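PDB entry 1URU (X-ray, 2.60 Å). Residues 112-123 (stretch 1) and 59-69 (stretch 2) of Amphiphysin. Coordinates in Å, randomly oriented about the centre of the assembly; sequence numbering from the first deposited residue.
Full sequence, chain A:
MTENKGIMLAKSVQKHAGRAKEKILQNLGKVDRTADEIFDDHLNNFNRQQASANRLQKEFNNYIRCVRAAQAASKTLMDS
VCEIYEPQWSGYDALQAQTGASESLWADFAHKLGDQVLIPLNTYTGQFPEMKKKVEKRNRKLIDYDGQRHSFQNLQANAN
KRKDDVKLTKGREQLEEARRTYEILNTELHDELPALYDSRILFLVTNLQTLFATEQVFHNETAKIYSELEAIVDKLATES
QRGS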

# COMPACT_ATOMS: atom_id res chain seq x y z
N LYS A 112 6.48 4.72 -13.07
CA LYS A 112 7.46 3.76 -13.52
C LYS A 112 6.92 2.32 -13.41
O LYS A 112 7.23 1.50 -14.27
CB LYS A 112 8.75 3.92 -12.73
CG LYS A 112 9.52 5.24 -12.94
CD LYS A 112 10.83 5.18 -12.16
CE LYS A 112 11.66 6.47 -12.17
NZ LYS A 112 12.33 6.71 -10.81
N LEU A 113 6.09 2.02 -12.40
CA LEU A 113 5.57 0.66 -12.23
C LEU A 113 4.53 0.36 -13.32
O LEU A 113 4.62 -0.65 -14.00
CB LEU A 113 4.94 0.44 -10.84
CG LEU A 113 5.81 0.38 -9.58
CD1 LEU A 113 4.94 0.17 -8.40
CD2 LEU A 113 6.84 -0.71 -9.64
N GLY A 114 3.54 1.24 -13.47
CA GLY A 114 2.47 1.04 -14.43
C GLY A 114 2.80 1.32 -15.88
O GLY A 114 1.95 1.09 -16.76
N ASP A 115 4.01 1.80 -16.15
CA ASP A 115 4.43 2.17 -17.49
C ASP A 115 5.68 1.39 -17.89
O ASP A 115 5.58 0.43 -18.65
CB ASP A 115 4.67 3.68 -17.59
CG ASP A 115 5.13 4.12 -18.97
OD1 ASP A 115 5.23 5.34 -19.22
OD2 ASP A 115 5.40 3.31 -19.88
N GLN A 116 6.85 1.80 -17.39
CA GLN A 116 8.11 1.15 -17.73
C GLN A 116 8.12 -0.36 -17.39
O GLN A 116 8.58 -1.15 -18.19
CB GLN A 116 9.30 1.86 -17.06
CG GLN A 116 9.85 3.07 -17.81
CD GLN A 116 8.88 4.27 -17.82
OE1 GLN A 116 8.58 4.86 -16.78
NE2 GLN A 116 8.38 4.62 -19.00
N VAL A 117 7.60 -0.76 -16.22
CA VAL A 117 7.67 -2.16 -15.79
C VAL A 117 6.52 -2.96 -16.35
O VAL A 117 6.71 -4.08 -16.81
CB VAL A 117 7.59 -2.37 -14.26
CG1 VAL A 117 7.87 -3.83 -13.93
CG2 VAL A 117 8.56 -1.49 -13.51
N LEU A 118 5.32 -2.37 -16.29
CA LEU A 118 4.08 -3.09 -16.56
C LEU A 118 3.89 -3.39 -18.02
O LEU A 118 3.53 -4.51 -18.33
CB LEU A 118 2.86 -2.32 -16.05
CG LEU A 118 1.49 -2.90 -16.47
CD1 LEU A 118 1.24 -4.24 -15.81
CD2 LEU A 118 0.39 -1.94 -16.11
N ILE A 119 4.10 -2.41 -18.91
CA ILE A 119 3.77 -2.57 -20.33
C ILE A 119 4.57 -3.70 -21.01
O ILE A 119 3.99 -4.50 -21.73
CB ILE A 119 3.89 -1.23 -21.14
CG1 ILE A 119 2.59 -0.45 -21.13
CG2 ILE A 119 4.21 -1.48 -22.60
CD1 ILE A 119 2.46 0.45 -19.99
N PRO A 120 5.90 -3.77 -20.84
CA PRO A 120 6.62 -4.94 -21.33
C PRO A 120 6.05 -6.23 -20.79
O PRO A 120 6.10 -7.23 -21.49
CB PRO A 120 8.05 -4.70 -20.81
CG PRO A 120 8.18 -3.28 -20.79
CD PRO A 120 6.83 -2.76 -20.30
N LEU A 121 5.52 -6.22 -19.56
CA LEU A 121 4.97 -7.46 -18.97
C LEU A 121 3.70 -7.88 -19.66
O LEU A 121 3.49 -9.07 -19.89
CB LEU A 121 4.74 -7.29 -17.48
CG LEU A 121 4.20 -8.47 -16.66
CD1 LEU A 121 4.97 -9.77 -16.86
CD2 LEU A 121 4.15 -8.06 -15.16
N ASN A 122 2.87 -6.89 -19.99
CA ASN A 122 1.59 -7.09 -20.68
C ASN A 122 1.84 -7.51 -22.12
O ASN A 122 1.07 -8.29 -22.66
CB ASN A 122 0.71 -5.83 -20.65
CG ASN A 122 0.09 -5.55 -19.27
OD1 ASN A 122 -0.09 -6.43 -18.44
ND2 ASN A 122 -0.24 -4.30 -19.04
N THR A 123 2.92 -7.00 -22.71
CA THR A 123 3.30 -7.34 -24.09
C THR A 123 3.87 -8.77 -24.24
O THR A 123 3.53 -9.50 -25.17
CB THR A 123 4.31 -6.31 -24.62
OG1 THR A 123 3.65 -5.07 -24.84
CG2 THR A 123 4.83 -6.67 -25.97
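Stretch 2 (59-69) EFNNYIRCVRA

Residues 59-69 form a continuous helical segment that runs nearly antiparallel to helix 112-123, with an angle of 165° between the two N-to-C directions and a closest axial approach of 10.2 Å. Leu113 lies opposite Ile64, their CA atoms 6.9 Å apart, and Leu118 opposite Phe60, at 7.8 Å between CA atoms.

Phe60 covers the most surface. Its side chain, with chi1 in the t well, enters a hole formed by Leu113, Val117, Leu118 and Leu121. The ring tip reaches Val117, with CZ of Phe60 3.6 Å from CG1 of Val117, while CB of Phe60 lies 3.9 Å from CD2 of Leu121. At the ring edge, CE2 of Phe60 approaches the carbonyl O of Leu113 (3.5 Å) and CB of Leu118 (3.9 Å).

Leu113 makes the reciprocal insertion, fitting among Phe60, Tyr63, Ile64 and Val67. CB of Leu113 packs 3.4 Å from CD1 of Ile64, and CD1 of Leu113 lies 3.8 Å from CE2 of Tyr63 and 3.9 Å from CG2 of Val67. Ile64 CD1 also comes within 3.5 Å of the backbone N of Gly114.

The CA-to-CB bond of Leu118 points sideways, yet the end of the side chain comes nearer, with CD1 of Leu118 3.5 Å from ND2 of Asn61. No hydrogen bond links the two segments, so their contact rests on interlocking, largely apolar side chains.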

# COMPACT_ATOMS: atom_id res chain seq x y z
N GLU A 59 -0.25 -10.82 -10.14
CA GLU A 59 0.32 -10.31 -8.89
C GLU A 59 0.86 -8.90 -9.00
O GLU A 59 0.74 -8.13 -8.07
CB GLU A 59 1.45 -11.21 -8.39
CG GLU A 59 1.05 -12.66 -8.16
CD GLU A 59 -0.19 -12.80 -7.31
OE1 GLU A 59 -0.38 -11.99 -6.36
OE2 GLU A 59 -0.98 -13.73 -7.61
N PHE A 60 1.47 -8.58 -10.13
CA PHE A 60 2.06 -7.27 -10.31
C PHE A 60 0.95 -6.23 -10.44
O PHE A 60 1.09 -5.11 -9.99
CB PHE A 60 3.01 -7.24 -11.52
CG PHE A 60 3.75 -5.96 -11.62
CD1 PHE A 60 4.71 -5.64 -10.70
CD2 PHE A 60 3.39 -5.02 -12.55
CE1 PHE A 60 5.38 -4.43 -10.75
CE2 PHE A 60 4.05 -3.79 -12.61
CZ PHE A 60 5.04 -3.49 -11.70
N ASN A 61 -0.14 -6.59 -11.08
CA ASN A 61 -1.28 -5.69 -11.19
C ASN A 61 -1.92 -5.47 -9.82
O ASN A 61 -2.42 -4.40 -9.52
CB ASN A 61 -2.32 -6.18 -12.22
CG ASN A 61 -1.99 -5.72 -13.63
OD1 ASN A 61 -2.08 -6.48 -14.59
ND2 ASN A 61 -1.61 -4.47 -13.78
N ASN A 62 -1.88 -6.50 -8.99
CA ASN A 62 -2.36 -6.40 -7.62
C ASN A 62 -1.44 -5.47 -6.83
O ASN A 62 -1.91 -4.64 -6.08
CB ASN A 62 -2.47 -7.79 -6.99
CG ASN A 62 -2.98 -7.74 -5.57
OD1 ASN A 62 -4.08 -7.24 -5.32
ND2 ASN A 62 -2.19 -8.23 -4.62
N TYR A 63 -0.13 -5.57 -7.06
CA TYR A 63 0.88 -4.74 -6.41
C TYR A 63 0.69 -3.28 -6.77
O TYR A 63 0.75 -2.42 -5.91
CB TYR A 63 2.25 -5.17 -6.83
CG TYR A 63 3.39 -4.44 -6.18
CD1 TYR A 63 3.60 -4.53 -4.81
CD2 TYR A 63 4.30 -3.69 -6.93
CE1 TYR A 63 4.68 -3.88 -4.19
CE2 TYR A 63 5.38 -3.03 -6.32
CZ TYR A 63 5.56 -3.15 -4.95
OH TYR A 63 6.59 -2.53 -4.33
N ILE A 64 0.43 -3.00 -8.03
CA ILE A 64 0.31 -1.63 -8.47
C ILE A 64 -0.86 -0.91 -7.77
O ILE A 64 -0.68 0.17 -7.23
CB ILE A 64 0.07 -1.55 -9.97
CG1 ILE A 64 1.22 -2.20 -10.74
CG2 ILE A 64 -0.18 -0.08 -10.37
CD1 ILE A 64 2.04 -1.24 -11.54
N ARG A 65 -2.05 -1.47 -7.82
CA ARG A 65 -3.15 -0.79 -7.14
C ARG A 65 -2.94 -0.77 -5.62
O ARG A 65 -3.39 0.14 -4.95
CB ARG A 65 -4.54 -1.33 -7.55
CG ARG A 65 -4.85 -2.72 -7.15
CD ARG A 65 -6.31 -2.97 -6.74
NE ARG A 65 -6.33 -4.13 -5.85
CZ ARG A 65 -6.52 -4.11 -4.55
NH1 ARG A 65 -6.82 -2.98 -3.90
NH2 ARG A 65 -6.45 -5.25 -3.88
N CYS A 66 -2.23 -1.74 -5.07
CA CYS A 66 -1.96 -1.67 -3.65
C CYS A 66 -1.01 -0.52 -3.33
O CYS A 66 -1.15 0.14 -2.31
CB CYS A 66 -1.49 -3.01 -3.10
SG CYS A 66 -2.90 -4.13 -2.89
N VAL A 67 -0.08 -0.27 -4.25
CA VAL A 67 0.86 0.84 -4.19
C VAL A 67 0.14 2.18 -4.35
O VAL A 67 0.33 3.10 -3.55
CB VAL A 67 1.93 0.73 -5.34
CG1 VAL A 67 2.75 1.99 -5.41
CG2 VAL A 67 2.84 -0.53 -5.20
N ARG A 68 -0.65 2.29 -5.42
CA ARG A 68 -1.46 3.46 -5.72
C ARG A 68 -2.24 3.86 -4.48
O ARG A 68 -2.17 5.01 -4.04
CB ARG A 68 -2.43 3.17 -6.89
CG ARG A 68 -2.04 3.85 -8.21
CD ARG A 68 -2.44 3.10 -9.50
NE ARG A 68 -1.36 3.17 -10.49
CZ ARG A 68 -1.49 2.96 -11.82
NH1 ARG A 68 -2.67 2.67 -12.36
NH2 ARG A 68 -0.42 3.06 -12.62
N ALA A 69 -2.96 2.92 -3.89
CA ALA A 69 -3.73 3.19 -2.67
C ALA A 69 -2.83 3.64 -1.50
O ALA A 69 -3.26 4.46 -0.67
CB ALA A 69 -4.53 1.98 -2.27